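Cytochrome c (PDB 6RTE) acts as a dihydro-heme d1 dehydrogenase in heme d1 biosynthesis, pairing a heme c-binding cytochrome region with an eight-bladed beta-propeller. Local coordinates at residues A[350-362]-A[372-385]. Sequence-based numbering, arbitrary orientation.
Sequences IPLSGMPHLGSGI and FATPNISRGVISVI
Ile362 and Ala373 form an antiparallel hydrogen-bonded pair: Ile362 N gives to Ala373 O and Ala373 N to Ile362 O, each over 2.9 Å. Further along, Met355 O receives Ile377 N at 3.1 Å in a nearly straight bond (166° at the hydrogen). His357 N reaches Pro375 O, also at 3.1 Å, but comes in above the carbonyl plane. Pro356 and Asn376 thereby form an isolated bridge, their CA atoms 4.1 Å apart.

Asn376 works with both ends of its amide. ND2 gives a hydrogen bond to Ser353 O, whose very short modelled length is doubtful, while OD1 accepts from Ser378 N and Arg379 N, an Asx turn extended to an Asx motif that shapes the loop between strands 370-374 and 381-386. With CG anti to the backbone N (chi1 -165°), the amide reaches the backbone bend at Ser353-Met355, where Gly354 has positive phi and its CA comes 3.4 Å from Ser378 OG. Thr374 OG1 sits 3.1 Å from His357 O.

Phe372 turns its ring edge to Leu358 O, and Leu358 CD2 meets Phe372 CE2 at 3.9 Å, the two side chains crossing at about a right angle. Gly361, without a side chain, lets its backbone lie close to CE1 and CZ of the same ring. Ile377 sends CG1 against His357 CB and CG2 against the methyl of Met355's extended chain; Leu352 CD2 touches Ile385 CD1.

The imidazole of His357 bonds through ND1 to Asp316, and Ser360 OG to Phe403 O. Segment 350-362 is the propeller's connection from strand 346-350, the outer strand of one blade, to strand 362-365 of the next; it folds over the hairpin of strands 370-374 and 381-386. Ile362, Ala373, Pro375 and Ile382 all touch Met405 of strand 405-406 in the following blade.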
ATOM      1  N   ILE A 350     -15.538 -19.187   4.328  1.00 88.40           N
ATOM      2  CA  ILE A 350     -14.470 -19.760   5.122  1.00 95.47           C
ATOM      3  C   ILE A 350     -14.366 -18.977   6.427  1.00 96.17           C
ATOM      4  O   ILE A 350     -13.842 -17.891   6.488  1.00 97.40           O
ATOM      5  CB  ILE A 350     -13.121 -19.706   4.363  1.00 93.45           C
ATOM      6  N   PRO A 351     -14.914 -19.543   7.530  1.00 97.66           N
ATOM      7  CA  PRO A 351     -14.724 -18.892   8.838  1.00 96.73           C
ATOM      8  C   PRO A 351     -13.341 -19.218   9.384  1.00 97.57           C
ATOM      9  O   PRO A 351     -12.941 -20.384   9.439  1.00 99.47           O
ATOM     10  CB  PRO A 351     -15.834 -19.497   9.706  1.00100.52           C
ATOM     11  CG  PRO A 351     -16.043 -20.858   9.131  1.00102.17           C
ATOM     12  CD  PRO A 351     -15.735 -20.763   7.645  1.00 98.93           C
ATOM     13  N   LEU A 352     -12.608 -18.180   9.775  1.00 96.16           N
ATOM     14  CA  LEU A 352     -11.248 -18.333  10.266  1.00 96.91           C
ATOM     15  C   LEU A 352     -11.081 -17.541  11.553  1.00 94.92           C
ATOM     16  O   LEU A 352     -11.767 -16.540  11.781  1.00 94.44           O
ATOM     17  CB  LEU A 352     -10.226 -17.867   9.221  1.00 95.59           C
ATOM     18  CG  LEU A 352     -10.439 -18.413   7.806  1.00 95.29           C
ATOM     19  CD1 LEU A 352      -9.547 -17.686   6.812  1.00 90.67           C
ATOM     20  CD2 LEU A 352     -10.190 -19.917   7.759  1.00 99.72           C
ATOM     21  N   SER A 353     -10.159 -18.003  12.394  1.00 95.08           N
ATOM     22  CA  SER A 353      -9.912 -17.350  13.672  1.00 94.63           C
ATOM     23  C   SER A 353      -9.523 -15.893  13.459  1.00 93.53           C
ATOM     24  O   SER A 353      -8.709 -15.569  12.592  1.00 88.66           O
ATOM     25  CB  SER A 353      -8.806 -18.087  14.426  1.00 95.94           C
ATOM     26  OG  SER A 353      -8.269 -17.278  15.456  1.00 96.61           O
ATOM     27  N   GLY A 354     -10.112 -15.009  14.263  1.00 96.88           N
ATOM     28  CA  GLY A 354      -9.840 -13.596  14.144  1.00 97.57           C
ATOM     29  C   GLY A 354     -10.214 -13.084  12.764  1.00 96.09           C
ATOM     30  O   GLY A 354     -10.956 -13.715  12.006  1.00 96.33           O
ATOM     31  N   MET A 355      -9.682 -11.904  12.441  1.00 95.50           N
ATOM     32  CA  MET A 355      -9.876 -11.334  11.116  1.00 94.36           C
ATOM     33  C   MET A 355      -8.616 -11.573  10.294  1.00 91.60           C
ATOM     34  O   MET A 355      -7.596 -10.903  10.520  1.00 90.83           O
ATOM     35  CB  MET A 355     -10.198  -9.837  11.195  1.00 96.41           C
ATOM     36  CG  MET A 355      -9.413  -9.038  12.224  1.00101.02           C
ATOM     37  SD  MET A 355     -10.115  -7.388  12.434  1.00102.53           S
ATOM     38  CE  MET A 355      -9.005  -6.681  13.647  1.00105.70           C
ATOM     39  N   PRO A 356      -8.621 -12.512   9.351  1.00 90.07           N
ATOM     40  CA  PRO A 356      -7.414 -12.767   8.562  1.00 86.21           C
ATOM     41  C   PRO A 356      -7.175 -11.685   7.523  1.00 77.85           C
ATOM     42  O   PRO A 356      -8.105 -11.102   6.962  1.00 77.61           O
ATOM     43  CB  PRO A 356      -7.706 -14.120   7.900  1.00 87.78           C
ATOM     44  CG  PRO A 356      -9.186 -14.150   7.771  1.00 89.08           C
ATOM     45  CD  PRO A 356      -9.732 -13.403   8.963  1.00 91.44           C
ATOM     46  N   HIS A 357      -5.892 -11.418   7.282  1.00 71.94           N
ATOM     47  CA  HIS A 357      -5.464 -10.387   6.338  1.00 65.59           C
ATOM     48  C   HIS A 357      -5.387 -11.024   4.950  1.00 58.92           C
ATOM     49  O   HIS A 357      -4.315 -11.329   4.425  1.00 55.83           O
ATOM     50  CB  HIS A 357      -4.131  -9.798   6.784  1.00 69.19           C
ATOM     51  CG  HIS A 357      -3.650  -8.660   5.941  1.00 70.75           C
ATOM     52  ND1 HIS A 357      -4.489  -7.923   5.131  1.00 69.57           N
ATOM     53  CD2 HIS A 357      -2.413  -8.134   5.779  1.00 71.87           C
ATOM     54  CE1 HIS A 357      -3.789  -6.992   4.507  1.00 68.46           C
ATOM     55  NE2 HIS A 357      -2.526  -7.099   4.881  1.00 69.56           N
ATOM     56  N   LEU A 358      -6.565 -11.230   4.350  1.00 57.74           N
ATOM     57  CA  LEU A 358      -6.637 -11.982   3.098  1.00 55.44           C
ATOM     58  C   LEU A 358      -5.839 -11.319   1.985  1.00 51.80           C
ATOM     59  O   LEU A 358      -5.286 -12.011   1.122  1.00 49.49           O
ATOM     60  CB  LEU A 358      -8.095 -12.144   2.667  1.00 55.89           C
ATOM     61  CG  LEU A 358      -8.969 -13.046   3.545  1.00 60.29           C
ATOM     62  CD1 LEU A 358     -10.411 -12.992   3.064  1.00 61.59           C
ATOM     63  CD2 LEU A 358      -8.456 -14.475   3.546  1.00 61.01           C
ATOM     64  N   GLY A 359      -5.765  -9.985   1.981  1.00 51.27           N
ATOM     65  CA  GLY A 359      -5.065  -9.294   0.916  1.00 49.61           C
ATOM     66  C   GLY A 359      -3.608  -9.686   0.799  1.00 54.90           C
ATOM     67  O   GLY A 359      -3.020  -9.584  -0.279  1.00 50.74           O
ATOM     68  N   SER A 360      -3.005 -10.142   1.898  1.00 62.03           N
ATOM     69  CA  SER A 360      -1.598 -10.519   1.916  1.00 65.63           C
ATOM     70  C   SER A 360      -1.372 -12.016   1.749  1.00 60.84           C
ATOM     71  O   SER A 360      -0.220 -12.457   1.758  1.00 63.67           O
ATOM     72  CB  SER A 360      -0.945 -10.052   3.221  1.00 71.97           C
ATOM     73  OG  SER A 360      -0.917  -8.638   3.291  1.00 73.65           O
ATOM     74  N   GLY A 361      -2.430 -12.806   1.590  1.00 55.13           N
ATOM     75  CA  GLY A 361      -2.260 -14.232   1.433  1.00 50.24           C
ATOM     76  C   GLY A 361      -1.654 -14.593   0.092  1.00 45.64           C
ATOM     77  O   GLY A 361      -1.701 -13.829  -0.870  1.00 39.55           O
ATOM     78  N   ILE A 362      -1.069 -15.786   0.029  1.00 45.52           N
ATOM     79  CA  ILE A 362      -0.381 -16.232  -1.172  1.00 45.93           C
ATOM     80  C   ILE A 362      -0.784 -17.665  -1.491  1.00 45.63           C
ATOM     81  O   ILE A 362      -1.305 -18.401  -0.644  1.00 46.67           O
ATOM     82  CB  ILE A 362       1.155 -16.124  -1.042  1.00 48.07           C
ATOM     83  CG1 ILE A 362       1.672 -17.027   0.072  1.00 54.51           C
ATOM     84  CG2 ILE A 362       1.550 -14.680  -0.774  1.00 45.65           C
ATOM     85  CD1 ILE A 362       3.180 -17.241   0.037  1.00 58.10           C
ATOM     86  N   PHE A 372      -3.783 -22.068  -0.394  1.00 62.21           N
ATOM     87  CA  PHE A 372      -3.764 -20.647  -0.063  1.00 58.43           C
ATOM     88  C   PHE A 372      -3.475 -20.480   1.421  1.00 55.81           C
ATOM     89  O   PHE A 372      -4.027 -21.204   2.256  1.00 56.13           O
ATOM     90  CB  PHE A 372      -5.101 -19.978  -0.424  1.00 58.13           C
ATOM     91  CG  PHE A 372      -5.222 -18.547   0.043  1.00 57.96           C
ATOM     92  CD1 PHE A 372      -4.633 -17.514  -0.670  1.00 56.08           C
ATOM     93  CD2 PHE A 372      -5.947 -18.237   1.182  1.00 60.41           C
ATOM     94  CE1 PHE A 372      -4.756 -16.202  -0.254  1.00 55.61           C
ATOM     95  CE2 PHE A 372      -6.071 -16.923   1.608  1.00 60.10           C
ATOM     96  CZ  PHE A 372      -5.476 -15.905   0.884  1.00 57.64           C
ATOM     97  N   ALA A 373      -2.603 -19.527   1.741  1.00 53.21           N
ATOM     98  CA  ALA A 373      -2.210 -19.260   3.118  1.00 52.49           C
ATOM     99  C   ALA A 373      -2.345 -17.771   3.402  1.00 53.32           C
ATOM    100  O   ALA A 373      -2.038 -16.935   2.544  1.00 49.35           O
ATOM    101  CB  ALA A 373      -0.770 -19.713   3.380  1.00 51.90           C
ATOM    102  N   THR A 374      -2.809 -17.442   4.608  1.00 56.31           N
ATOM    103  CA  THR A 374      -3.031 -16.054   4.972  1.00 57.67           C
ATOM    104  C   THR A 374      -2.579 -15.767   6.396  1.00 58.48           C
ATOM    105  O   THR A 374      -2.839 -16.569   7.306  1.00 60.67           O
ATOM    106  CB  THR A 374      -4.517 -15.677   4.828  1.00 58.36           C
ATOM    107  OG1 THR A 374      -4.698 -14.302   5.189  1.00 59.15           O
ATOM    108  CG2 THR A 374      -5.391 -16.557   5.717  1.00 59.12           C
ATOM    109  N   PRO A 375      -1.900 -14.630   6.624  1.00 56.88           N
ATOM    110  CA  PRO A 375      -1.627 -14.197   8.001  1.00 56.56           C
ATOM    111  C   PRO A 375      -2.891 -13.675   8.670  1.00 57.56           C
ATOM    112  O   PRO A 375      -3.969 -13.741   8.071  1.00 56.77           O
ATOM    113  CB  PRO A 375      -0.574 -13.099   7.823  1.00 55.26           C
ATOM    114  CG  PRO A 375      -0.875 -12.520   6.474  1.00 54.46           C
ATOM    115  CD  PRO A 375      -1.386 -13.664   5.629  1.00 55.09           C
ATOM    116  N   ASN A 376      -2.777 -13.138   9.883  1.00 59.96           N
ATOM    117  CA  ASN A 376      -3.949 -12.771  10.673  1.00 62.41           C
ATOM    118  C   ASN A 376      -3.672 -11.513  11.485  1.00 64.13           C
ATOM    119  O   ASN A 376      -2.599 -11.368  12.076  1.00 60.12           O
ATOM    120  CB  ASN A 376      -4.354 -13.924  11.601  1.00 66.17           C
ATOM    121  CG  ASN A 376      -5.749 -13.754  12.161  1.00 68.32           C
ATOM    122  OD1 ASN A 376      -5.986 -12.902  13.017  1.00 67.98           O
ATOM    123  ND2 ASN A 376      -6.679 -14.572  11.685  1.00 70.21           N
ATOM    124  N   ILE A 377      -4.663 -10.617  11.528  1.00 68.47           N
ATOM    125  CA  ILE A 377      -4.462  -9.292  12.108  1.00 73.93           C
ATOM    126  C   ILE A 377      -4.591  -9.319  13.632  1.00 74.77           C
ATOM    127  O   ILE A 377      -3.863  -8.606  14.335  1.00 75.93           O
ATOM    128  CB  ILE A 377      -5.447  -8.287  11.469  1.00 77.92           C
ATOM    129  CG1 ILE A 377      -5.131  -8.129   9.976  1.00 80.61           C
ATOM    130  CG2 ILE A 377      -5.388  -6.939  12.177  1.00 78.07           C
ATOM    131  CD1 ILE A 377      -5.896  -7.012   9.273  1.00 83.06           C
ATOM    132  N   SER A 378      -5.506 -10.125  14.174  1.00 75.30           N
ATOM    133  CA  SER A 378      -5.769 -10.116  15.612  1.00 76.89           C
ATOM    134  C   SER A 378      -5.282 -11.358  16.343  1.00 80.76           C
ATOM    135  O   SER A 378      -5.021 -11.282  17.546  1.00 82.36           O
ATOM    136  CB  SER A 378      -7.274  -9.954  15.879  1.00 77.30           C
ATOM    137  OG  SER A 378      -8.011 -11.066  15.401  1.00 76.76           O
ATOM    138  N   ARG A 379      -5.170 -12.493  15.663  1.00 80.47           N
ATOM    139  CA  ARG A 379      -4.680 -13.728  16.256  1.00 82.20           C
ATOM    140  C   ARG A 379      -3.328 -14.095  15.657  1.00 74.89           C
ATOM    141  O   ARG A 379      -2.942 -13.608  14.590  1.00 75.34           O
ATOM    142  CB  ARG A 379      -5.680 -14.870  16.041  1.00 84.81           C
ATOM    143  CG  ARG A 379      -6.566 -15.172  17.241  1.00 90.22           C
ATOM    144  CD  ARG A 379      -7.259 -13.933  17.797  1.00 93.58           C
ATOM    145  NE  ARG A 379      -7.783 -14.181  19.140  1.00 99.45           N
ATOM    146  CZ  ARG A 379      -8.325 -13.252  19.924  1.00103.05           C
ATOM    147  NH1 ARG A 379      -8.767 -13.582  21.130  1.00107.24           N
ATOM    148  NH2 ARG A 379      -8.428 -11.997  19.509  1.00102.04           N
ATOM    149  N   GLY A 380      -2.610 -14.969  16.358  1.00 71.69           N
ATOM    150  CA  GLY A 380      -1.305 -15.407  15.901  1.00 66.07           C
ATOM    151  C   GLY A 380      -1.344 -16.768  15.239  1.00 64.44           C
ATOM    152  O   GLY A 380      -0.992 -17.774  15.862  1.00 63.94           O
ATOM    153  N   VAL A 381      -1.766 -16.815  13.974  1.00 63.42           N
ATOM    154  CA  VAL A 381      -1.933 -18.080  13.267  1.00 65.37           C
ATOM    155  C   VAL A 381      -1.824 -17.820  11.770  1.00 64.00           C
ATOM    156  O   VAL A 381      -2.242 -16.771  11.274  1.00 59.59           O
ATOM    157  CB  VAL A 381      -3.284 -18.745  13.633  1.00 69.05           C
ATOM    158  CG1 VAL A 381      -4.446 -17.835  13.241  1.00 68.87           C
ATOM    159  CG2 VAL A 381      -3.416 -20.109  12.966  1.00 69.96           C
ATOM    160  N   ILE A 382      -1.260 -18.786  11.054  1.00 67.19           N
ATOM    161  CA  ILE A 382      -1.220 -18.782   9.595  1.00 68.66           C
ATOM    162  C   ILE A 382      -2.207 -19.843   9.125  1.00 70.33           C
ATOM    163  O   ILE A 382      -1.974 -21.045   9.316  1.00 72.12           O
ATOM    164  CB  ILE A 382       0.191 -19.064   9.054  1.00 69.42           C
ATOM    165  CG1 ILE A 382       1.206 -18.052   9.602  1.00 71.06           C
ATOM    166  CG2 ILE A 382       0.184 -19.067   7.525  1.00 66.43           C
ATOM    167  CD1 ILE A 382       0.965 -16.619   9.173  1.00 70.67           C
ATOM    168  N   SER A 383      -3.307 -19.411   8.515  1.00 69.55           N
ATOM    169  CA  SER A 383      -4.342 -20.326   8.051  1.00 71.34           C
ATOM    170  C   SER A 383      -4.055 -20.753   6.618  1.00 66.33           C
ATOM    171  O   SER A 383      -3.833 -19.908   5.746  1.00 66.88           O
ATOM    172  CB  SER A 383      -5.719 -19.666   8.138  1.00 73.59           C
ATOM    173  OG  SER A 383      -6.038 -19.334   9.474  1.00 77.50           O
ATOM    174  N   VAL A 384      -4.072 -22.061   6.379  1.00 64.13           N
ATOM    175  CA  VAL A 384      -3.825 -22.629   5.057  1.00 60.47           C
ATOM    176  C   VAL A 384      -5.119 -23.268   4.567  1.00 63.77           C
ATOM    177  O   VAL A 384      -5.684 -24.142   5.238  1.00 66.26           O
ATOM    178  CB  VAL A 384      -2.680 -23.651   5.087  1.00 60.67           C
ATOM    179  CG1 VAL A 384      -2.381 -24.153   3.688  1.00 58.21           C
ATOM    180  CG2 VAL A 384      -1.433 -23.037   5.712  1.00 60.78           C
ATOM    181  N   ILE A 385      -5.581 -22.840   3.395  1.00 63.56           N
ATOM    182  CA  ILE A 385      -6.833 -23.310   2.813  1.00 67.24           C
ATOM    183  C   ILE A 385      -6.527 -24.101   1.548  1.00 70.75           C
ATOM    184  O   ILE A 385      -5.578 -23.799   0.817  1.00 69.04           O
ATOM    185  CB  ILE A 385      -7.776 -22.125   2.494  1.00 65.70           C
ATOM    186  CG1 ILE A 385      -8.061 -21.292   3.748  1.00 67.47           C
ATOM    187  CG2 ILE A 385      -9.064 -22.617   1.843  1.00 65.75           C
ATOM    188  CD1 ILE A 385      -8.592 -22.079   4.929  1.00 71.81           C
TER